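Putative aminomethyltransferase (Leptospirillum rubarum, PDB 3TTG) is a putative aminomethyltransferase, probably a folate-binding relative of the glycine cleavage system T-protein whose own substrate is not established. Local coordinates at residues Asn305-Thr313 with Ile323-Asn331. Sequence-based numbering, arbitrary orientation.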
loop_
_atom_site.group_PDB
_atom_site.type_symbol
_atom_site.label_atom_id
_atom_site.label_comp_id
_atom_site.label_asym_id
_atom_site.label_seq_id
_atom_site.Cartn_x
_atom_site.Cartn_y
_atom_site.Cartn_z
ATOM N N ASN A 305 2.187 -6.549 30.645
ATOM C CA ASN A 305 2.437 -5.240 30.065
ATOM C C ASN A 305 2.124 -5.254 28.557
ATOM O O ASN A 305 2.134 -6.305 27.914
ATOM C CB ASN A 305 3.891 -4.833 30.294
ATOM C CG ASN A 305 4.217 -4.520 31.731
ATOM O OD1 ASN A 305 3.369 -4.561 32.634
ATOM N ND2 ASN A 305 5.459 -4.172 31.964
ATOM N N GLU A 306 1.888 -4.067 28.004
ATOM C CA GLU A 306 1.606 -3.850 26.587
ATOM C C GLU A 306 2.870 -4.224 25.781
ATOM O O GLU A 306 3.980 -3.851 26.196
ATOM C CB GLU A 306 1.206 -2.383 26.378
ATOM C CG GLU A 306 -0.122 -2.026 27.012
ATOM C CD GLU A 306 -0.652 -0.627 26.758
ATOM O OE1 GLU A 306 0.071 0.204 26.164
ATOM O OE2 GLU A 306 -1.773 -0.338 27.229
ATOM N N ALA A 307 2.708 -5.069 24.725
ATOM C CA ALA A 307 3.810 -5.567 23.911
ATOM C C ALA A 307 3.727 -5.090 22.469
ATOM O O ALA A 307 4.719 -5.170 21.754
ATOM C CB ALA A 307 3.817 -7.089 23.926
ATOM N N GLY A 308 2.548 -4.658 22.056
ATOM C CA GLY A 308 2.300 -4.196 20.711
ATOM C C GLY A 308 0.845 -3.928 20.436
ATOM O O GLY A 308 0.014 -3.851 21.352
ATOM N N ILE A 309 0.528 -3.918 19.139
ATOM C CA ILE A 309 -0.808 -3.666 18.653
ATOM C C ILE A 309 -1.026 -4.449 17.389
ATOM O O ILE A 309 -0.161 -4.519 16.506
ATOM C CB ILE A 309 -1.111 -2.158 18.410
ATOM C CG1 ILE A 309 0.015 -1.524 17.669
ATOM C CG2 ILE A 309 -1.375 -1.399 19.732
ATOM C CD1 ILE A 309 -0.108 -0.053 17.535
ATOM N N LEU A 310 -2.240 -4.935 17.263
ATOM C CA LEU A 310 -2.729 -5.622 16.081
ATOM C C LEU A 310 -3.616 -4.627 15.358
ATOM O O LEU A 310 -4.599 -4.137 15.932
ATOM C CB LEU A 310 -3.479 -6.854 16.528
ATOM C CG LEU A 310 -3.961 -7.798 15.470
ATOM C CD1 LEU A 310 -2.769 -8.509 14.777
ATOM C CD2 LEU A 310 -4.950 -8.843 16.113
ATOM N N THR A 311 -3.336 -4.390 14.065
ATOM C CA THR A 311 -4.011 -3.318 13.317
ATOM C C THR A 311 -5.026 -3.834 12.341
ATOM O O THR A 311 -5.985 -3.104 12.016
ATOM C CB THR A 311 -2.984 -2.375 12.681
ATOM O OG1 THR A 311 -2.047 -3.067 11.881
ATOM C CG2 THR A 311 -2.217 -1.548 13.697
ATOM N N ARG A 312 -4.870 -5.072 11.864
ATOM C CA ARG A 312 -5.848 -5.679 10.985
ATOM C C ARG A 312 -5.636 -7.151 10.940
ATOM O O ARG A 312 -4.506 -7.665 11.193
ATOM C CB ARG A 312 -5.869 -5.093 9.529
ATOM C CG ARG A 312 -4.818 -5.608 8.534
ATOM C CD ARG A 312 -5.077 -5.063 7.154
ATOM N NE ARG A 312 -4.369 -5.804 6.102
ATOM C CZ ARG A 312 -3.300 -5.397 5.419
ATOM N NH1 ARG A 312 -2.771 -4.205 5.641
ATOM N NH2 ARG A 312 -2.820 -6.131 4.450
ATOM N N THR A 313 -6.712 -7.848 10.585
ATOM C CA THR A 313 -6.636 -9.292 10.400
ATOM C C THR A 313 -7.402 -9.712 9.159
ATOM O O THR A 313 -8.326 -9.027 8.716
ATOM C CB THR A 313 -7.170 -10.111 11.647
ATOM O OG1 THR A 313 -8.539 -9.819 11.873
ATOM C CG2 THR A 313 -6.417 -9.847 12.922
ATOM N N ILE A 323 -4.695 -14.460 10.053
ATOM C CA ILE A 323 -3.397 -13.794 9.988
ATOM C C ILE A 323 -3.613 -12.331 10.255
ATOM O O ILE A 323 -4.691 -11.817 10.047
ATOM C CB ILE A 323 -2.636 -14.045 8.652
ATOM C CG1 ILE A 323 -3.504 -13.715 7.434
ATOM C CG2 ILE A 323 -2.184 -15.524 8.595
ATOM C CD1 ILE A 323 -2.677 -13.580 6.098
ATOM N N GLY A 324 -2.572 -11.635 10.623
ATOM C CA GLY A 324 -2.721 -10.195 10.749
ATOM C C GLY A 324 -1.446 -9.423 10.734
ATOM O O GLY A 324 -0.354 -9.986 10.667
ATOM N N LEU A 325 -1.593 -8.121 10.726
ATOM C CA LEU A 325 -0.475 -7.202 10.758
ATOM C C LEU A 325 -0.632 -6.271 11.975
ATOM O O LEU A 325 -1.741 -6.023 12.480
ATOM C CB LEU A 325 -0.437 -6.383 9.465
ATOM C CG LEU A 325 -0.155 -7.024 8.108
ATOM C CD1 LEU A 325 -0.105 -5.893 7.015
ATOM C CD2 LEU A 325 1.145 -7.827 8.121
ATOM N N GLY A 326 0.470 -5.721 12.377
ATOM C CA GLY A 326 0.526 -4.770 13.457
ATOM C C GLY A 326 1.929 -4.360 13.802
ATOM O O GLY A 326 2.838 -4.489 12.983
ATOM N N TYR A 327 2.109 -3.898 15.026
ATOM C CA TYR A 327 3.382 -3.346 15.479
ATOM C C TYR A 327 3.789 -4.070 16.704
ATOM O O TYR A 327 2.948 -4.287 17.593
ATOM C CB TYR A 327 3.267 -1.815 15.742
ATOM C CG TYR A 327 3.131 -1.065 14.450
ATOM C CD1 TYR A 327 4.251 -0.622 13.758
ATOM C CD2 TYR A 327 1.886 -0.822 13.896
ATOM C CE1 TYR A 327 4.141 -0.105 12.477
ATOM C CE2 TYR A 327 1.758 -0.195 12.661
ATOM C CZ TYR A 327 2.890 0.157 11.954
ATOM O OH TYR A 327 2.817 0.837 10.775
ATOM N N ILE A 328 5.078 -4.459 16.767
ATOM C CA ILE A 328 5.610 -5.177 17.917
ATOM C C ILE A 328 6.762 -4.390 18.532
ATOM O O ILE A 328 7.660 -3.946 17.813
ATOM C CB ILE A 328 6.019 -6.643 17.497
ATOM C CG1 ILE A 328 6.151 -7.589 18.701
ATOM C CG2 ILE A 328 7.278 -6.687 16.686
ATOM C CD1 ILE A 328 4.891 -7.857 19.391
ATOM N N LYS A 329 6.766 -4.276 19.861
ATOM C CA LYS A 329 7.884 -3.667 20.586
ATOM C C LYS A 329 9.112 -4.558 20.407
ATOM O O LYS A 329 8.978 -5.759 20.179
ATOM C CB LYS A 329 7.571 -3.431 22.083
ATOM C CG LYS A 329 6.545 -2.378 22.313
ATOM C CD LYS A 329 6.276 -2.222 23.826
ATOM C CE LYS A 329 5.183 -1.207 23.998
ATOM N NZ LYS A 329 4.923 -0.909 25.399
ATOM N N ARG A 330 10.290 -3.935 20.353
ATOM C CA ARG A 330 11.577 -4.596 20.076
ATOM C C ARG A 330 11.845 -5.870 20.903
ATOM O O ARG A 330 12.315 -6.874 20.358
ATOM C CB ARG A 330 12.714 -3.600 20.350
ATOM C CG ARG A 330 14.080 -3.978 19.786
ATOM C CD ARG A 330 14.913 -2.703 19.658
ATOM N NE ARG A 330 16.261 -2.929 19.133
ATOM C CZ ARG A 330 17.063 -1.975 18.655
ATOM N NH1 ARG A 330 16.656 -0.706 18.616
ATOM N NH2 ARG A 330 18.274 -2.284 18.201
ATOM N N ASN A 331 11.515 -5.838 22.188
ATOM C CA ASN A 331 11.747 -6.990 23.070
ATOM C C ASN A 331 10.885 -8.237 22.696
ATOM O O ASN A 331 11.134 -9.308 23.243
ATOM C CB ASN A 331 11.502 -6.601 24.545
ATOM C CG ASN A 331 12.714 -6.045 25.277
ATOM O OD1 ASN A 331 12.966 -6.411 26.438
ATOM N ND2 ASN A 331 13.492 -5.141 24.661
#
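Leu325 O takes two backbone donors from the facing strand: Thr311 N lies 2.8 Å from it, in the carbonyl plane, while the bond from Arg312 N is weak at 3.3 Å. Two consecutive residues opposite one are the signature of a classic beta bulge, and this hairpin shows what such a bulge does to side chains. It brings Thr311 and Arg312 out together beside Leu325 and Tyr327. Arg312 and Leu325 run side by side, and Leu325 CD1 covers one guanidinium face near its rim, 3.4 Å from Arg312 NH1. The guanidinium also forms a salt bridge with Glu236, whose carboxylate accepts a hydrogen bond from Thr311 OG1 as well; Glu236 O receives Tyr327 OH, so Glu236, through carboxylate and backbone carbonyl, meets all three side chains. With Thr311 OG1 held between backbone N and carbonyl carbon (chi1 54°), CG2 is left to meet the Tyr327 ring at its edge. Strands 306-316 and 321-329 are neighbours in the antiparallel sheet of the T-protein C-terminal barrel domain, between strands 296-299 and 277-284. Beyond the bulge Ile309 and Tyr327 form a hydrogen-bonded pair, Tyr327 N reaching Ile309 O at 2.8 Å, and their side chains cross with Ile309 CG1 3.8 Å from Tyr327 CB. Toward solvent the grip slackens. After the bond from Lys329 N to Ala307 O, the exposed Lys329 is extended beyond CG, and its NZ hydrogen-bonds Glu306 O at 3.2 Å from well above the carbonyl plane, 62° out of it; Glu306 OE1 remains 5.0 Å from that NZ, too far for a salt bridge.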